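Local coordinates for uncharacterized protein (Streptococcus pneumoniae, PDB 3LFT), which binds L-tryptophan in a pocket of the chain and is probably the substrate-binding component of an ABC transporter, at residues 128-133 / 227-232; 168-173 / 177-182. All blocks are in the same frame, centred on the assembly; numbering follows the deposited sequence.

Contacts 1 and 2 lie in the same lobe, their centres about 21 Å apart and their nearest atoms about 11 Å apart. Contact 2 falls within the 93 residues between the two segments of contact 1. The lobe's four-stranded parallel sheet relates them: 128-133 leads from helix 119-129 to strand 135-141, the sheet neighbour of 164-170, which carries contact 2, while contact 1 packs by Y217 of 216-218, the opposite edge strand. Strand 230-233 belongs to a separate mixed sheet with 268-271 and 293-294. Contact 1 joins residues distant in sequence, whereas contact 2 is local. Both belong to one lobe of a periplasmic-binding-protein-type fold whose pocket holds tryptophan.

Contact 1 (128-133 / 227-232); sequences ALTPNV and GGLASV
L129 and L229 meet end to end through their CD2 methyls, L129 CD2 standing 3.8 Å from L229 CD2. Both leucines have the same stretched shape. In L129, CG lies trans to the backbone N (chi1 -174°) and CD2 continues the chain away from CA; L229 repeats this (chi1 170°), so each CD2 is the far end of an extended side chain.

L129 CD2 carries most of the contact. Besides the methyl of L229 it touches A230 at its CB, with L129 CD2 to A230 CB at 3.7 Å, and it also approaches the branch carbon, L129 CD2 to L229 CG being 3.9 Å. T130 adds a second apolar tip: its CG2 meets the L229 methyl, T130 CG2 to L229 CD2 measuring 3.9 Å. The end of L229 is therefore touched by two successive residues of the other segment. No hydrogen bond crosses, and the join is wholly apolar and buried.

With chi1 at 50°, T130 has CG2 opposite its carbonyl carbon, where it meets L229, and OG1 between the backbone N and that carbon, where it is hydrogen-bonded to Y217 OH and to I126 O in the last turn of the preceding helix. T130 also opens a type I beta turn to V133, closed by V133 N to T130 O at 3.1 Å.

The contact ties the C-terminal end of helix 119-129 to the start of strand 230-233. Y217 of strand 216-218 touches L129, L229 and A230, I281 from a loop packs on both leucines and on T130, and A230 also rests on L125 of the helix. Backbone bonds of L229 to I216 and N272 hold this strand entry between neighbouring chain segments.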
loop_
_atom_site.group_PDB
_atom_site.type_symbol
_atom_site.label_atom_id
_atom_site.label_comp_id
_atom_site.label_asym_id
_atom_site.label_seq_id
_atom_site.Cartn_x
_atom_site.Cartn_y
_atom_site.Cartn_z
ATOM N N ALA A 128 -13.752 -18.500 -3.358
ATOM C CA ALA A 128 -13.859 -19.128 -4.673
ATOM C C ALA A 128 -12.652 -20.000 -5.004
ATOM O O ALA A 128 -12.803 -21.103 -5.550
ATOM C CB ALA A 128 -14.044 -18.066 -5.738
ATOM N N LEU A 129 -11.463 -19.512 -4.663
ATOM C CA LEU A 129 -10.233 -20.153 -5.092
ATOM C C LEU A 129 -9.768 -21.265 -4.150
ATOM O O LEU A 129 -9.227 -22.281 -4.589
ATOM C CB LEU A 129 -9.145 -19.081 -5.283
ATOM C CG LEU A 129 -7.798 -19.495 -5.867
ATOM C CD1 LEU A 129 -7.943 -20.137 -7.235
ATOM C CD2 LEU A 129 -6.899 -18.274 -5.945
ATOM N N THR A 130 -9.962 -21.055 -2.850
ATOM C CA THR A 130 -9.594 -22.048 -1.844
ATOM C C THR A 130 -10.799 -22.299 -0.938
ATOM O O THR A 130 -10.852 -21.815 0.201
ATOM C CB THR A 130 -8.347 -21.640 -1.017
ATOM O OG1 THR A 130 -8.508 -20.299 -0.534
ATOM C CG2 THR A 130 -7.085 -21.716 -1.870
ATOM N N PRO A 131 -11.789 -23.063 -1.444
ATOM C CA PRO A 131 -12.993 -23.260 -0.648
ATOM C C PRO A 131 -12.776 -24.075 0.632
ATOM O O PRO A 131 -13.661 -24.083 1.487
ATOM C CB PRO A 131 -13.935 -24.008 -1.610
ATOM C CG PRO A 131 -13.025 -24.637 -2.637
ATOM C CD PRO A 131 -11.892 -23.666 -2.784
ATOM N N ASN A 132 -11.624 -24.733 0.774
ATOM C CA ASN A 132 -11.321 -25.500 1.994
ATOM C C ASN A 132 -10.744 -24.665 3.146
ATOM O O ASN A 132 -10.607 -25.152 4.272
ATOM C CB ASN A 132 -10.397 -26.689 1.673
ATOM C CG ASN A 132 -10.423 -27.788 2.751
ATOM O OD1 ASN A 132 -11.449 -28.046 3.394
ATOM N ND2 ASN A 132 -9.289 -28.465 2.919
ATOM N N VAL A 133 -10.411 -23.410 2.866
ATOM C CA VAL A 133 -9.871 -22.508 3.883
ATOM C C VAL A 133 -10.962 -22.069 4.860
ATOM O O VAL A 133 -11.986 -21.524 4.448
ATOM C CB VAL A 133 -9.219 -21.290 3.211
ATOM C CG1 VAL A 133 -9.030 -20.122 4.195
ATOM C CG2 VAL A 133 -7.893 -21.695 2.592
ATOM N N GLY A 227 5.636 -15.334 -4.855
ATOM C CA GLY A 227 5.263 -16.567 -4.155
ATOM C C GLY A 227 3.891 -16.544 -3.505
ATOM O O GLY A 227 3.462 -17.554 -2.933
ATOM N N GLY A 228 3.185 -15.424 -3.556
ATOM C CA GLY A 228 1.798 -15.429 -3.094
ATOM C C GLY A 228 0.905 -16.140 -4.092
ATOM O O GLY A 228 1.274 -16.295 -5.269
ATOM N N LEU A 229 -0.260 -16.593 -3.636
ATOM C CA LEU A 229 -1.206 -17.276 -4.491
ATOM C C LEU A 229 -2.006 -16.299 -5.353
ATOM O O LEU A 229 -2.066 -16.452 -6.577
ATOM C CB LEU A 229 -2.140 -18.130 -3.638
ATOM C CG LEU A 229 -3.350 -18.718 -4.381
ATOM C CD1 LEU A 229 -2.914 -19.661 -5.489
ATOM C CD2 LEU A 229 -4.311 -19.413 -3.416
ATOM N N ALA A 230 -2.625 -15.306 -4.712
ATOM C CA ALA A 230 -3.534 -14.425 -5.418
ATOM C C ALA A 230 -3.906 -13.276 -4.509
ATOM O O ALA A 230 -3.684 -13.300 -3.293
ATOM C CB ALA A 230 -4.807 -15.196 -5.813
ATOM N N SER A 231 -4.449 -12.230 -5.120
ATOM C CA SER A 231 -5.047 -11.131 -4.385
ATOM C C SER A 231 -5.984 -10.336 -5.291
ATOM O O SER A 231 -6.210 -10.715 -6.443
ATOM C CB SER A 231 -3.982 -10.226 -3.747
ATOM O OG SER A 231 -4.601 -9.301 -2.862
ATOM N N VAL A 232 -6.501 -9.229 -4.762
ATOM C CA VAL A 232 -7.253 -8.228 -5.536
ATOM C C VAL A 232 -6.580 -6.903 -5.216
ATOM O O VAL A 232 -6.466 -6.542 -4.035
ATOM C CB VAL A 232 -8.748 -8.204 -5.190
ATOM C CG1 VAL A 232 -9.471 -7.231 -6.100
ATOM C CG2 VAL A 232 -9.341 -9.626 -5.308
#

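Contact 2 (168-173 / 177-182)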
loop_
_atom_site.group_PDB
_atom_site.type_symbol
_atom_site.label_atom_id
_atom_site.label_comp_id
_atom_site.label_asym_id
_atom_site.label_seq_id
_atom_site.Cartn_x
_atom_site.Cartn_y
_atom_site.Cartn_z
ATOM N N PHE A 168 -2.080 -11.666 13.682
ATOM C CA PHE A 168 -0.681 -11.894 14.003
ATOM C C PHE A 168 0.075 -10.632 13.634
ATOM O O PHE A 168 0.670 -10.521 12.550
ATOM C CB PHE A 168 -0.132 -13.128 13.282
ATOM C CG PHE A 168 -0.809 -14.402 13.683
ATOM C CD1 PHE A 168 -0.299 -15.176 14.732
ATOM C CD2 PHE A 168 -1.976 -14.819 13.035
ATOM C CE1 PHE A 168 -0.933 -16.356 15.107
ATOM C CE2 PHE A 168 -2.619 -15.990 13.409
ATOM C CZ PHE A 168 -2.096 -16.760 14.447
ATOM N N ALA A 169 0.003 -9.655 14.529
ATOM C CA ALA A 169 0.699 -8.395 14.329
ATOM C C ALA A 169 2.156 -8.528 14.739
ATOM O O ALA A 169 2.486 -9.213 15.720
ATOM C CB ALA A 169 0.018 -7.270 15.094
ATOM N N VAL A 170 3.023 -7.902 13.959
ATOM C CA VAL A 170 4.441 -7.767 14.285
ATOM C C VAL A 170 4.797 -6.288 14.423
ATOM O O VAL A 170 4.217 -5.443 13.727
ATOM C CB VAL A 170 5.349 -8.447 13.213
ATOM C CG1 VAL A 170 5.081 -9.960 13.149
ATOM C CG2 VAL A 170 5.148 -7.861 11.816
ATOM N N PRO A 171 5.746 -5.947 15.325
ATOM C CA PRO A 171 6.160 -4.534 15.408
ATOM C C PRO A 171 7.175 -4.105 14.350
ATOM O O PRO A 171 7.381 -2.900 14.150
ATOM C CB PRO A 171 6.792 -4.443 16.800
ATOM C CG PRO A 171 7.357 -5.813 17.034
ATOM C CD PRO A 171 6.347 -6.758 16.405
ATOM N N SER A 172 7.823 -5.074 13.715
ATOM C CA SER A 172 8.888 -4.828 12.742
ATOM C C SER A 172 9.101 -6.054 11.882
ATOM O O SER A 172 8.460 -7.090 12.086
ATOM C CB SER A 172 10.205 -4.472 13.443
ATOM O OG SER A 172 10.880 -5.657 13.857
ATOM N N THR A 173 10.028 -5.948 10.932
ATOM C CA THR A 173 10.333 -7.066 10.034
ATOM C C THR A 173 11.050 -8.197 10.754
ATOM O O THR A 173 11.033 -9.345 10.304
ATOM C CB THR A 173 11.207 -6.653 8.833
ATOM O OG1 THR A 173 12.343 -5.918 9.297
ATOM C CG2 THR A 173 10.413 -5.792 7.849
ATOM N N ALA A 177 9.648 -14.038 10.474
ATOM C CA ALA A 177 9.920 -15.462 10.283
ATOM C C ALA A 177 9.301 -16.315 11.388
ATOM O O ALA A 177 8.619 -17.309 11.100
ATOM C CB ALA A 177 11.425 -15.724 10.168
ATOM N N SER A 178 9.519 -15.921 12.642
ATOM C CA SER A 178 9.012 -16.685 13.777
ATOM C C SER A 178 7.483 -16.626 13.850
ATOM O O SER A 178 6.838 -17.604 14.210
ATOM C CB SER A 178 9.649 -16.215 15.093
ATOM O OG SER A 178 9.329 -14.858 15.348
ATOM N N THR A 179 6.907 -15.488 13.465
ATOM C CA THR A 179 5.459 -15.343 13.476
ATOM C C THR A 179 4.832 -16.228 12.410
ATOM O O THR A 179 3.813 -16.874 12.659
ATOM C CB THR A 179 5.022 -13.874 13.308
ATOM O OG1 THR A 179 5.503 -13.121 14.431
ATOM C CG2 THR A 179 3.523 -13.751 13.259
ATOM N N VAL A 180 5.444 -16.269 11.230
ATOM C CA VAL A 180 4.931 -17.148 10.180
ATOM C C VAL A 180 4.931 -18.599 10.660
ATOM O O VAL A 180 3.948 -19.330 10.451
ATOM C CB VAL A 180 5.675 -16.987 8.830
ATOM C CG1 VAL A 180 5.264 -18.089 7.827
ATOM C CG2 VAL A 180 5.395 -15.623 8.238
ATOM N N THR A 181 6.014 -19.009 11.317
ATOM C CA THR A 181 6.111 -20.382 11.794
ATOM C C THR A 181 4.978 -20.714 12.769
ATOM O O THR A 181 4.325 -21.760 12.640
ATOM C CB THR A 181 7.482 -20.634 12.416
ATOM O OG1 THR A 181 8.483 -20.516 11.397
ATOM C CG2 THR A 181 7.562 -22.025 13.019
ATOM N N VAL A 182 4.723 -19.813 13.714
ATOM C CA VAL A 182 3.636 -19.990 14.674
ATOM C C VAL A 182 2.259 -20.014 13.992
ATOM O O VAL A 182 1.453 -20.924 14.200
ATOM C CB VAL A 182 3.669 -18.890 15.781
ATOM C CG1 VAL A 182 2.416 -18.956 16.662
ATOM C CG2 VAL A 182 4.941 -18.989 16.604
HETATM O O HOH W 1 11.934 -12.282 10.349
#
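T179 presents both branches of its side chain to strand residues F168 and V170, which lie on the same face of the strand. Its methyl is nearest to F168, with T179 CG2 to F168 CB 3.7 Å, and also borders V170. That methyl is set trans to the helix backbone N by chi1 of -63°, which turns the hydroxyl beside that N. V170 crosses T179 at a slant, and its CG1 comes close to the oxygen, V170 CG1 to T179 OG1 at 3.4 Å, with T179 CB a little farther at 3.9 Å from V170 CG1. The hydroxyl is not bonded to the strand; its partner is the backbone O of E175, four residues earlier and just ahead of the helix.

The F168 ring runs on beyond T179; V182 CG1 lies no nearer than 4.5 Å from F168 CE1. At the opposite end of the contact one water links the backbones, accepting from A177 N (2.9 Å) and donating to T173 O (3.1 Å).

This is the strand-then-helix half of a beta-alpha-beta crossover: edge strand 164-170 leads into helix 176-183, and the chain re-enters the parallel sheet at 189-192, beyond 135-141. L139 of that intervening strand touches T179 and V180, F168 packs on K186 and V187, helix 202-208 receives A177 and V180, and V170 meets I198 of helix 196-200.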